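Local structure of endo-1,4-b-d-mannanase (Trichoderma reesei, 1QNQ) at residues Trp164-Glu169 / Val200-Glu205; Thr239-Pro244 / Val273-Gly278; Asn112-Tyr117 / Glu169-Gly174. The protein probably cleaves internal beta-1,4-mannosidic linkages in mannan polysaccharides, as a family 5 glycoside hydrolase built on a TIM barrel. All coordinates share one frame; numbering follows the deposited sequence. Where two conformers were deposited one is given.

Interaction 1 of 3, residues Trp164-Glu169 / Val200-Glu205; sequences WELGNE and VTLGDE. With TPT (2,2':6',2''-TERPYRIDINE PLATINUM(II) Chloride), chain C.
Trp164 and Glu165 pair with Val200 and Thr201 as neighbouring parallel strands of the TIM barrel, the two ends of a beta-alpha-beta crossover that runs through helix 178-194. Thr201 N donates to Trp164 O, and Thr201 O takes the N-H of Leu166. The pairing outlasts the strands: Gly167 N reaches Leu202 O, and Glu169 N bonds to Gly203 O from 42° above the carbonyl plane.

Glu165 is the side chain to follow inward. Its CB lies 4.1 Å from Thr201 CG2, the two side chains running side by side. With CG anti to the backbone N (chi1 -179°), the chain extends along Gly203, and CG comes 3.6 Å from Gly203 CA. CD rests on that same CA, at 3.5 Å. At the tip, OE1 touches the methyl Thr201 CG2 at 3.5 Å, while OE2 forms a salt bridge with Arg54. Any beta carbon at position 203 would run into Glu165 CG and Gly167 O. Just past the strand, Leu166 CD2 packs crosswise on Val200 CG1, with helix 178-194 beyond.

Where the segments reach the catalytic end of the barrel, Glu169 and Glu205 cross at about a right angle with their carboxylates stacked, planes 10° apart. Glu169 OE2 also bonds to His241, and Glu205 OE1 pairs with Arg171. Glu169 CD sits 3.4 Å from Glu205 CG, and water 1 bridges the pair, 3.0 Å from Glu169 OE2 and 2.9 Å from Glu205 OE2.

Interaction 2 of 3, residues Thr239-Pro244 / Val273-Gly278; sequences TFHLYP and VFEEYG. With TPT (2,2':6',2''-TERPYRIDINE PLATINUM(II) Chloride), chain B.
Phe240 and Phe274 lie nearly flat to one another, planes 19° apart, but slid so far that the rings barely overlap. The bump is Phe240 CE2, which fits against Phe274 CD1 at 3.5 Å, while Phe274 CA sits over the rim of one Phe240 face. Leu242 CB closes the hollow beside them, in the plane of the Phe274 ring and 3.9 Å from its CE1. Tyr277 CD1 covers a face of Phe274, and helix 253-267 packs against Phe240, Leu242 and Phe274 from outside.

These are the sixth and seventh strands of the TIM barrel, parallel, with one extra residue in the second: Phe240 is level with Phe274, but Leu242 with Tyr277. Glu275 takes up the surplus, as the last residue of an inverse gamma turn centred on Phe274.

Glu275 and Glu276 both close on the His241 ring. Glu276 CB sits 3.7 Å above the centre of the imidazole face. At the ring's edge, exactly in plane, NE2 donates to the anti lone pair of Glu275 OE2 at 2.9 Å. ND1 bonds to Glu169, fixing the ring's rotation from two corners. The Glu276 side chain runs on, extended, until its OE2 takes the hydroxyl of Tyr243 at 2.7 Å; its OE1 pairs with Arg54. The Tyr243 ring, standing nearly perpendicular to that carboxylate (88°), has C9 of the platinum terpyridine (chain B) 3.6 Å above its face.

Interaction 3 of 3, residues Asn112-Tyr117 / Glu169-Gly174; sequences NNWSDY and EPRCNG. With TPT (2,2':6',2''-TERPYRIDINE PLATINUM(II) Chloride), chain C.
The Trp114 indole has the platinum terpyridine (chain C) over one face, the metal 3.3 Å above the ring plane, and Asn113 ND2 over the opposite face, while Glu169 and Arg171 meet its edge. The guanidinium of Arg171 turns a face to that edge, with Trp114 CH2 3.7 Å above its plane. NE1 of Trp114 donates to Glu169 OE1 at 3.0 Å, reaching it 31° out of the carboxylate plane. Trp114 CG lies anti to the carbonyl carbon (chi1 -46°), which swings the indole towards Glu169. Nearer the backbone, Asn113 OD1 receives Arg171 N at 3.1 Å, the donor standing 70° above the amide carbonyl plane. Asn112 OD1 accepts from Trp114 N, two residues on, in an Asx turn. A leucine in place of Trp114 has no N-H and no broad face, and would probably leave Glu169 OE1 without this partner and the Arg171 guanidinium without the ring edge against it. Both segments are loops at the C-terminal ends of barrel strands, where TIM-barrel enzymes bind substrate. Arg171 NE is paired with Glu205, so polar groups border the indole's edge while one broad face takes a flat guest, consistent with a platform for a sugar ring.

Interactions 1 and 2 are fully buried and join parallel strands of the same barrel sheet; interaction 3 is partly buried and joins the loops that follow two barrel strands, one of them the strand that opens interaction 1. Backbone bonds dominate 164-169 / 200-205. Aromatic packing, one His-carboxylate bond and a tyrosine-carboxylate bond mark 239-244 / 273-278, whereas an indole N-H to a carboxylate and a main-chain N-H to an amide oxygen carry 112-117 / 169-174. Glu169 is shared by interactions 1 and 3 and bonded to His241 of interaction 2. The platinum complex of chain C lies against all three contacts; that of chain B stacks on Tyr243 of interaction 2.

Interaction 1 of 3, residues Trp164-Glu169 / Val200-Glu205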
loop_
_atom_site.group_PDB
_atom_site.type_symbol
_atom_site.label_atom_id
_atom_site.label_comp_id
_atom_site.label_asym_id
_atom_site.label_seq_id
_atom_site.Cartn_x
_atom_site.Cartn_y
_atom_site.Cartn_z
ATOM N N TRP A 164 -9.019 0.436 -1.816
ATOM C CA TRP A 164 -8.852 0.583 -0.367
ATOM C C TRP A 164 -8.009 -0.614 0.110
ATOM O O TRP A 164 -8.165 -1.713 -0.443
ATOM C CB TRP A 164 -10.207 0.568 0.338
ATOM C CG TRP A 164 -11.122 1.688 -0.070
ATOM C CD1 TRP A 164 -12.340 1.548 -0.661
ATOM C CD2 TRP A 164 -10.897 3.085 0.094
ATOM N NE1 TRP A 164 -12.883 2.808 -0.925
ATOM C CE2 TRP A 164 -11.996 3.752 -0.460
ATOM C CE3 TRP A 164 -9.834 3.850 0.598
ATOM C CZ2 TRP A 164 -12.124 5.147 -0.461
ATOM C CZ3 TRP A 164 -9.951 5.248 0.574
ATOM C CH2 TRP A 164 -11.101 5.868 0.047
ATOM N N GLU A 165 -7.158 -0.423 1.114
ATOM C CA GLU A 165 -6.263 -1.462 1.651
ATOM C C GLU A 165 -6.405 -1.591 3.158
ATOM O O GLU A 165 -6.365 -0.570 3.865
ATOM C CB GLU A 165 -4.825 -1.164 1.216
ATOM C CG GLU A 165 -3.705 -2.105 1.612
ATOM C CD GLU A 165 -2.461 -1.940 0.728
ATOM O OE1 GLU A 165 -2.395 -2.608 -0.345
ATOM O OE2 GLU A 165 -1.563 -1.160 1.138
ATOM N N LEU A 166 -6.599 -2.817 3.730
ATOM C CA LEU A 166 -6.868 -2.936 5.163
ATOM C C LEU A 166 -5.717 -2.469 6.045
ATOM O O LEU A 166 -5.969 -1.819 7.073
ATOM C CB LEU A 166 -7.331 -4.382 5.467
ATOM C CG LEU A 166 -8.461 -4.987 4.638
ATOM C CD1 LEU A 166 -9.011 -6.246 5.340
ATOM C CD2 LEU A 166 -9.599 -4.015 4.347
ATOM N N GLY A 167 -4.435 -2.726 5.720
ATOM C CA GLY A 167 -3.324 -2.205 6.481
ATOM C C GLY A 167 -1.975 -2.323 5.757
ATOM O O GLY A 167 -1.908 -2.970 4.716
ATOM N N ASN A 168 -0.912 -1.772 6.344
ATOM C CA ASN A 168 0.455 -1.911 5.807
ATOM C C ASN A 168 1.125 -3.087 6.555
ATOM O O ASN A 168 1.386 -3.002 7.754
ATOM C CB ASN A 168 1.307 -0.645 5.988
ATOM C CG ASN A 168 2.779 -0.789 5.599
ATOM O OD1 ASN A 168 3.035 -1.176 4.442
ATOM N ND2 ASN A 168 3.779 -0.533 6.421
ATOM N N GLU A 169 1.284 -4.225 5.879
ATOM C CA GLU A 169 1.964 -5.412 6.342
ATOM C C GLU A 169 1.375 -6.056 7.576
ATOM O O GLU A 169 2.093 -6.384 8.543
ATOM C CB GLU A 169 3.483 -5.129 6.505
ATOM C CG GLU A 169 4.214 -4.656 5.254
ATOM C CD GLU A 169 5.731 -4.729 5.286
ATOM O OE1 GLU A 169 6.354 -4.930 6.370
ATOM O OE2 GLU A 169 6.393 -4.618 4.213
ATOM N N VAL A 200 -10.932 -3.641 -3.316
ATOM C CA VAL A 200 -10.449 -3.818 -1.932
ATOM C C VAL A 200 -9.361 -4.903 -1.863
ATOM O O VAL A 200 -9.501 -5.932 -2.530
ATOM C CB VAL A 200 -11.577 -4.174 -0.945
ATOM C CG1 VAL A 200 -11.070 -4.260 0.499
ATOM C CG2 VAL A 200 -12.748 -3.201 -0.971
ATOM N N THR A 201 -8.272 -4.711 -1.120
ATOM C CA THR A 201 -7.144 -5.633 -0.981
ATOM C C THR A 201 -6.597 -5.657 0.450
ATOM O O THR A 201 -6.896 -4.750 1.254
ATOM C CB THR A 201 -6.027 -5.284 -2.031
ATOM O OG1 THR A 201 -5.093 -6.383 -2.109
ATOM C CG2 THR A 201 -5.288 -4.007 -1.688
ATOM N N LEU A 202 -5.771 -6.643 0.870
ATOM C CA LEU A 202 -5.278 -6.760 2.245
ATOM C C LEU A 202 -4.069 -5.882 2.632
ATOM O O LEU A 202 -4.087 -5.237 3.679
ATOM C CB LEU A 202 -4.954 -8.249 2.519
ATOM C CG LEU A 202 -4.472 -8.686 3.899
ATOM C CD1 LEU A 202 -5.406 -8.223 5.014
ATOM C CD2 LEU A 202 -4.307 -10.218 3.965
ATOM N N GLY A 203 -3.012 -5.874 1.774
ATOM C CA GLY A 203 -1.796 -5.120 2.124
ATOM C C GLY A 203 -0.678 -5.922 2.796
ATOM O O GLY A 203 0.340 -5.351 3.261
ATOM N N ASP A 204 -0.827 -7.248 2.858
ATOM C CA ASP A 204 0.183 -8.131 3.434
ATOM C C ASP A 204 1.451 -8.252 2.600
ATOM O O ASP A 204 1.428 -7.980 1.423
ATOM C CB ASP A 204 -0.376 -9.560 3.667
ATOM C CG ASP A 204 -0.901 -10.189 2.383
ATOM O OD1 ASP A 204 -1.753 -9.591 1.689
ATOM O OD2 ASP A 204 -0.457 -11.329 2.084
ATOM N N GLU A 205 2.525 -8.761 3.188
ATOM C CA GLU A 205 3.809 -9.017 2.562
ATOM C C GLU A 205 3.804 -10.272 1.662
ATOM O O GLU A 205 4.723 -10.464 0.854
ATOM C CB GLU A 205 4.904 -9.242 3.617
ATOM C CG GLU A 205 5.226 -8.010 4.503
ATOM C CD GLU A 205 5.870 -8.438 5.813
ATOM O OE1 GLU A 205 5.117 -8.761 6.765
ATOM O OE2 GLU A 205 7.126 -8.491 5.950
HETATM PT PT1 TPT C . 9.480 -4.578 9.237
HETATM N N1 TPT C . 10.008 -5.573 10.926
HETATM N N2 TPT C . 9.842 -3.062 10.495
HETATM N N3 TPT C . 9.192 -3.020 7.933
HETATM C C1 TPT C . 9.969 -6.912 11.130
HETATM C C2 TPT C . 10.273 -7.444 12.347
HETATM C C3 TPT C . 10.596 -6.601 13.427
HETATM C C4 TPT C . 10.542 -5.243 13.221
HETATM C C5 TPT C . 10.252 -4.708 11.967
HETATM C C6 TPT C . 10.158 -3.273 11.676
HETATM C C7 TPT C . 10.408 -2.204 12.594
HETATM C C8 TPT C . 10.286 -0.953 12.024
HETATM C C9 TPT C . 9.898 -0.736 10.697
HETATM C C10 TPT C . 9.571 -1.822 9.928
HETATM C C11 TPT C . 9.241 -1.799 8.467
HETATM C C12 TPT C . 9.193 -0.621 7.734
HETATM C C13 TPT C . 8.786 -0.697 6.383
HETATM C C14 TPT C . 8.626 -1.993 5.830
HETATM C C15 TPT C . 8.786 -3.083 6.629
HETATM O O HOH W 1 8.742 -6.474 4.728
HETATM O O HOH W 2 9.094 -6.218 7.870
#

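Interaction 2 of 3, residues Thr239-Pro244 / Val273-Gly278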
loop_
_atom_site.group_PDB
_atom_site.type_symbol
_atom_site.label_atom_id
_atom_site.label_comp_id
_atom_site.label_asym_id
_atom_site.label_seq_id
_atom_site.Cartn_x
_atom_site.Cartn_y
_atom_site.Cartn_z
ATOM N N THR A 239 -1.750 -8.959 -2.858
ATOM C CA THR A 239 -0.550 -8.124 -2.735
ATOM C C THR A 239 0.667 -8.865 -2.164
ATOM O O THR A 239 0.497 -9.784 -1.328
ATOM C CB THR A 239 -0.791 -6.916 -1.784
ATOM O OG1 THR A 239 -1.326 -7.379 -0.516
ATOM C CG2 THR A 239 -1.761 -5.915 -2.369
ATOM N N PHE A 240 1.908 -8.511 -2.526
ATOM C CA PHE A 240 3.103 -9.066 -1.850
ATOM C C PHE A 240 4.244 -8.039 -1.926
ATOM O O PHE A 240 4.249 -7.155 -2.812
ATOM C CB PHE A 240 3.521 -10.433 -2.407
ATOM C CG PHE A 240 3.938 -10.497 -3.858
ATOM C CD1 PHE A 240 3.044 -10.757 -4.883
ATOM C CD2 PHE A 240 5.268 -10.328 -4.211
ATOM C CE1 PHE A 240 3.476 -10.806 -6.207
ATOM C CE2 PHE A 240 5.710 -10.379 -5.526
ATOM C CZ PHE A 240 4.809 -10.611 -6.542
ATOM N N HIS A 241 5.148 -8.093 -0.957
ATOM C CA HIS A 241 6.323 -7.213 -0.826
ATOM C C HIS A 241 7.639 -7.986 -0.974
ATOM O O HIS A 241 7.603 -9.221 -0.956
ATOM C CB HIS A 241 6.274 -6.465 0.504
ATOM C CG HIS A 241 5.095 -5.565 0.798
ATOM N ND1 HIS A 241 5.032 -4.748 1.925
ATOM C CD2 HIS A 241 3.962 -5.343 0.120
ATOM C CE1 HIS A 241 3.868 -4.080 1.878
ATOM N NE2 HIS A 241 3.195 -4.402 0.799
ATOM N N LEU A 242 8.817 -7.370 -1.040
ATOM C CA LEU A 242 10.101 -8.071 -1.226
ATOM C C LEU A 242 11.315 -7.291 -0.685
ATOM O O LEU A 242 11.666 -6.235 -1.250
ATOM C CB LEU A 242 10.296 -8.467 -2.685
ATOM C CG LEU A 242 11.636 -9.089 -3.101
ATOM C CD1 LEU A 242 11.768 -10.434 -2.375
ATOM C CD2 LEU A 242 11.749 -9.272 -4.613
ATOM N N TYR A 243 11.980 -7.816 0.360
ATOM C CA TYR A 243 13.179 -7.163 0.957
ATOM C C TYR A 243 14.219 -8.204 1.389
ATOM O O TYR A 243 14.379 -8.576 2.577
ATOM C CB TYR A 243 12.726 -6.327 2.166
ATOM C CG TYR A 243 11.958 -5.039 1.974
ATOM C CD1 TYR A 243 12.644 -3.900 1.563
ATOM C CD2 TYR A 243 10.586 -4.926 2.164
ATOM C CE1 TYR A 243 12.011 -2.681 1.374
ATOM C CE2 TYR A 243 9.919 -3.728 1.983
ATOM C CZ TYR A 243 10.654 -2.604 1.616
ATOM O OH TYR A 243 10.037 -1.393 1.401
ATOM N N PRO A 244 14.988 -8.746 0.455
ATOM C CA PRO A 244 15.995 -9.785 0.689
ATOM C C PRO A 244 17.066 -9.497 1.713
ATOM O O PRO A 244 17.441 -10.401 2.487
ATOM C CB PRO A 244 16.648 -10.079 -0.651
ATOM C CG PRO A 244 15.740 -9.501 -1.661
ATOM C CD PRO A 244 14.961 -8.408 -0.993
ATOM N N VAL A 273 -0.529 -7.833 -7.377
ATOM C CA VAL A 273 0.225 -6.585 -7.507
ATOM C C VAL A 273 1.511 -6.717 -6.674
ATOM O O VAL A 273 1.393 -6.973 -5.469
ATOM C CB VAL A 273 -0.575 -5.358 -7.040
ATOM C CG1 VAL A 273 0.243 -4.046 -6.982
ATOM C CG2 VAL A 273 -1.820 -5.131 -7.874
ATOM N N PHE A 274 2.686 -6.530 -7.270
ATOM C CA PHE A 274 4.008 -6.519 -6.616
ATOM C C PHE A 274 4.189 -5.100 -6.050
ATOM O O PHE A 274 4.727 -4.192 -6.694
ATOM C CB PHE A 274 5.058 -6.859 -7.666
ATOM C CG PHE A 274 6.522 -6.980 -7.378
ATOM C CD1 PHE A 274 7.016 -7.223 -6.115
ATOM C CD2 PHE A 274 7.462 -6.908 -8.410
ATOM C CE1 PHE A 274 8.358 -7.346 -5.847
ATOM C CE2 PHE A 274 8.825 -7.018 -8.169
ATOM C CZ PHE A 274 9.261 -7.241 -6.881
ATOM N N GLU A 275 3.681 -4.869 -4.847
ATOM C CA GLU A 275 3.405 -3.567 -4.263
ATOM C C GLU A 275 4.483 -2.763 -3.569
ATOM O O GLU A 275 4.313 -1.518 -3.511
ATOM C CB GLU A 275 2.198 -3.830 -3.311
ATOM C CG GLU A 275 1.876 -2.841 -2.249
ATOM C CD GLU A 275 0.614 -3.047 -1.438
ATOM O OE1 GLU A 275 -0.403 -2.499 -1.919
ATOM O OE2 GLU A 275 0.680 -3.675 -0.369
ATOM N N GLU A 276 5.544 -3.368 -3.071
ATOM C CA GLU A 276 6.642 -2.679 -2.383
ATOM C C GLU A 276 7.920 -3.493 -2.463
ATOM O O GLU A 276 7.812 -4.678 -2.075
ATOM C CB GLU A 276 6.221 -2.451 -0.925
ATOM C CG GLU A 276 7.097 -1.766 0.050
ATOM C CD GLU A 276 6.559 -1.428 1.410
ATOM O OE1 GLU A 276 5.347 -1.249 1.779
ATOM O OE2 GLU A 276 7.482 -1.301 2.246
ATOM N N TYR A 277 9.038 -2.985 -2.989
ATOM C CA TYR A 277 10.276 -3.754 -3.078
ATOM C C TYR A 277 11.512 -2.826 -3.035
ATOM O O TYR A 277 11.405 -1.689 -3.493
ATOM C CB TYR A 277 10.342 -4.588 -4.354
ATOM C CG TYR A 277 10.114 -3.923 -5.703
ATOM C CD1 TYR A 277 8.861 -3.799 -6.270
ATOM C CD2 TYR A 277 11.189 -3.420 -6.429
ATOM C CE1 TYR A 277 8.654 -3.212 -7.501
ATOM C CE2 TYR A 277 11.012 -2.813 -7.668
ATOM C CZ TYR A 277 9.744 -2.700 -8.196
ATOM O OH TYR A 277 9.572 -2.106 -9.429
ATOM N N GLY A 278 12.640 -3.336 -2.522
ATOM C CA GLY A 278 13.904 -2.600 -2.525
ATOM C C GLY A 278 15.128 -3.467 -2.202
ATOM O O GLY A 278 15.021 -4.489 -1.553
HETATM PT PT1 TPT B . 13.288 -1.242 8.560
HETATM N N1 TPT B . 13.589 -2.848 9.813
HETATM N N2 TPT B . 12.789 -2.804 7.440
HETATM N N3 TPT B . 12.777 -0.333 6.821
HETATM C C1 TPT B . 14.010 -2.766 11.083
HETATM C C2 TPT B . 14.147 -3.871 11.889
HETATM C C3 TPT B . 13.822 -5.128 11.365
HETATM C C4 TPT B . 13.369 -5.222 10.094
HETATM C C5 TPT B . 13.293 -4.086 9.273
HETATM C C6 TPT B . 12.817 -4.068 7.877
HETATM C C7 TPT B . 12.352 -5.147 7.154
HETATM C C8 TPT B . 11.935 -4.919 5.865
HETATM C C9 TPT B . 11.875 -3.641 5.373
HETATM C C10 TPT B . 12.282 -2.591 6.182
HETATM C C11 TPT B . 12.329 -1.159 5.828
HETATM C C12 TPT B . 11.880 -0.624 4.624
HETATM C C13 TPT B . 11.954 0.737 4.408
HETATM C C14 TPT B . 12.419 1.616 5.427
HETATM C C15 TPT B . 12.804 1.004 6.615
HETATM O O HOH W 3 11.427 -2.594 9.110
#

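Interaction 3 of 3, residues Asn112-Tyr117 / Glu169-Gly174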
loop_
_atom_site.group_PDB
_atom_site.type_symbol
_atom_site.label_atom_id
_atom_site.label_comp_id
_atom_site.label_asym_id
_atom_site.label_seq_id
_atom_site.Cartn_x
_atom_site.Cartn_y
_atom_site.Cartn_z
ATOM N N ASN A 112 -1.143 1.056 10.158
ATOM C CA ASN A 112 0.174 0.437 10.070
ATOM C C ASN A 112 0.368 -0.724 11.049
ATOM O O ASN A 112 -0.008 -0.598 12.220
ATOM C CB ASN A 112 1.297 1.469 10.326
ATOM C CG ASN A 112 2.641 1.102 9.696
ATOM O OD1 ASN A 112 2.873 0.001 9.184
ATOM N ND2 ASN A 112 3.636 2.011 9.751
ATOM N N ASN A 113 0.974 -1.855 10.592
ATOM C CA ASN A 113 1.351 -2.913 11.551
ATOM C C ASN A 113 2.510 -2.406 12.419
ATOM O O ASN A 113 2.564 -2.688 13.641
ATOM C CB ASN A 113 1.826 -4.191 10.803
ATOM C CG ASN A 113 2.022 -5.389 11.715
ATOM O OD1 ASN A 113 1.066 -5.995 12.184
ATOM N ND2 ASN A 113 3.275 -5.774 12.017
ATOM N N TRP A 114 3.418 -1.628 11.827
ATOM C CA TRP A 114 4.633 -1.116 12.483
ATOM C C TRP A 114 4.341 0.190 13.233
ATOM O O TRP A 114 3.289 0.789 12.978
ATOM C CB TRP A 114 5.885 -1.028 11.569
ATOM C CG TRP A 114 6.072 -2.294 10.750
ATOM C CD1 TRP A 114 5.799 -2.434 9.417
ATOM C CD2 TRP A 114 6.305 -3.606 11.247
ATOM N NE1 TRP A 114 5.894 -3.760 9.041
ATOM C CE2 TRP A 114 6.215 -4.497 10.159
ATOM C CE3 TRP A 114 6.664 -4.113 12.507
ATOM C CZ2 TRP A 114 6.458 -5.865 10.318
ATOM C CZ3 TRP A 114 6.889 -5.471 12.659
ATOM C CH2 TRP A 114 6.750 -6.332 11.548
ATOM N N SER A 115 5.201 0.662 14.137
ATOM C CA SER A 115 4.886 1.840 14.969
ATOM C C SER A 115 5.138 3.210 14.355
ATOM O O SER A 115 4.948 4.260 15.007
ATOM C CB SER A 115 5.577 1.737 16.347
ATOM O OG SER A 115 5.209 0.524 16.996
ATOM N N ASP A 116 5.559 3.263 13.107
ATOM C CA ASP A 116 5.750 4.528 12.369
ATOM C C ASP A 116 4.399 5.169 12.091
ATOM O O ASP A 116 3.495 4.526 11.560
ATOM C CB ASP A 116 6.539 4.256 11.099
ATOM C CG ASP A 116 7.860 3.529 11.312
ATOM O OD1 ASP A 116 8.700 4.008 12.122
ATOM O OD2 ASP A 116 8.076 2.440 10.711
ATOM N N TYR A 117 4.214 6.432 12.467
ATOM C CA TYR A 117 2.964 7.162 12.360
ATOM C C TYR A 117 1.885 6.450 13.223
ATOM O O TYR A 117 0.700 6.437 12.882
ATOM C CB TYR A 117 2.570 7.510 10.909
ATOM C CG TYR A 117 3.659 8.315 10.190
ATOM C CD1 TYR A 117 3.788 9.676 10.384
ATOM C CD2 TYR A 117 4.626 7.689 9.425
ATOM C CE1 TYR A 117 4.833 10.401 9.797
ATOM C CE2 TYR A 117 5.691 8.409 8.850
ATOM C CZ TYR A 117 5.779 9.757 9.028
ATOM O OH TYR A 117 6.818 10.495 8.441
ATOM N N GLU A 169 1.284 -4.225 5.879
ATOM C CA GLU A 169 1.964 -5.412 6.342
ATOM C C GLU A 169 1.375 -6.056 7.576
ATOM O O GLU A 169 2.093 -6.384 8.543
ATOM C CB GLU A 169 3.483 -5.129 6.505
ATOM C CG GLU A 169 4.214 -4.656 5.254
ATOM C CD GLU A 169 5.731 -4.729 5.286
ATOM O OE1 GLU A 169 6.354 -4.930 6.370
ATOM O OE2 GLU A 169 6.393 -4.618 4.213
ATOM N N PRO A 170 0.057 -6.269 7.647
ATOM C CA PRO A 170 -0.502 -6.940 8.830
ATOM C C PRO A 170 0.167 -8.274 9.165
ATOM O O PRO A 170 0.329 -9.110 8.267
ATOM C CB PRO A 170 -1.995 -7.122 8.502
ATOM C CG PRO A 170 -2.046 -7.019 7.013
ATOM C CD PRO A 170 -0.955 -6.063 6.606
ATOM N N ARG A 171 0.556 -8.490 10.422
ATOM C CA ARG A 171 1.113 -9.736 10.937
ATOM C C ARG A 171 0.466 -10.150 12.261
ATOM O O ARG A 171 -0.019 -9.277 12.981
ATOM C CB ARG A 171 2.630 -9.709 11.178
ATOM C CG ARG A 171 3.552 -9.534 9.973
ATOM C CD ARG A 171 5.037 -9.586 10.378
ATOM N NE ARG A 171 6.010 -9.489 9.289
ATOM C CZ ARG A 171 7.316 -9.722 9.412
ATOM N NH1 ARG A 171 7.876 -10.072 10.577
ATOM N NH2 ARG A 171 8.137 -9.591 8.367
ATOM N N CYS A 172 0.527 -11.410 12.649
ATOM C CA CYS A 172 0.087 -11.904 13.972
ATOM C C CYS A 172 1.172 -12.906 14.401
ATOM O O CYS A 172 1.087 -14.095 14.105
ATOM C CB CYS A 172 -1.323 -12.452 14.007
ATOM S SG CYS A 172 -2.184 -12.661 15.598
ATOM N N ASN A 173 2.225 -12.422 15.055
ATOM C CA ASN A 173 3.420 -13.267 15.328
ATOM C C ASN A 173 3.153 -14.497 16.177
ATOM O O ASN A 173 2.684 -14.355 17.309
ATOM C CB ASN A 173 4.524 -12.385 15.944
ATOM C CG ASN A 173 5.770 -13.199 16.305
ATOM O OD1 ASN A 173 6.022 -13.508 17.477
ATOM N ND2 ASN A 173 6.596 -13.586 15.349
ATOM N N GLY A 174 3.390 -15.704 15.623
ATOM C CA GLY A 174 3.130 -16.948 16.339
ATOM C C GLY A 174 1.679 -17.385 16.402
ATOM O O GLY A 174 1.368 -18.356 17.113
HETATM PT PT1 TPT C . 9.480 -4.578 9.237
HETATM N N1 TPT C . 10.008 -5.573 10.926
HETATM N N2 TPT C . 9.842 -3.062 10.495
HETATM N N3 TPT C . 9.192 -3.020 7.933
HETATM C C1 TPT C . 9.969 -6.912 11.130
HETATM C C2 TPT C . 10.273 -7.444 12.347
HETATM C C3 TPT C . 10.596 -6.601 13.427
HETATM C C4 TPT C . 10.542 -5.243 13.221
HETATM C C5 TPT C . 10.252 -4.708 11.967
HETATM C C6 TPT C . 10.158 -3.273 11.676
HETATM C C7 TPT C . 10.408 -2.204 12.594
HETATM C C8 TPT C . 10.286 -0.953 12.024
HETATM C C9 TPT C . 9.898 -0.736 10.697
HETATM C C10 TPT C . 9.571 -1.822 9.928
HETATM C C11 TPT C . 9.241 -1.799 8.467
HETATM C C12 TPT C . 9.193 -0.621 7.734
HETATM C C13 TPT C . 8.786 -0.697 6.383
HETATM C C14 TPT C . 8.626 -1.993 5.830
HETATM C C15 TPT C . 8.786 -3.083 6.629
HETATM O O HOH W 2 9.094 -6.218 7.870
#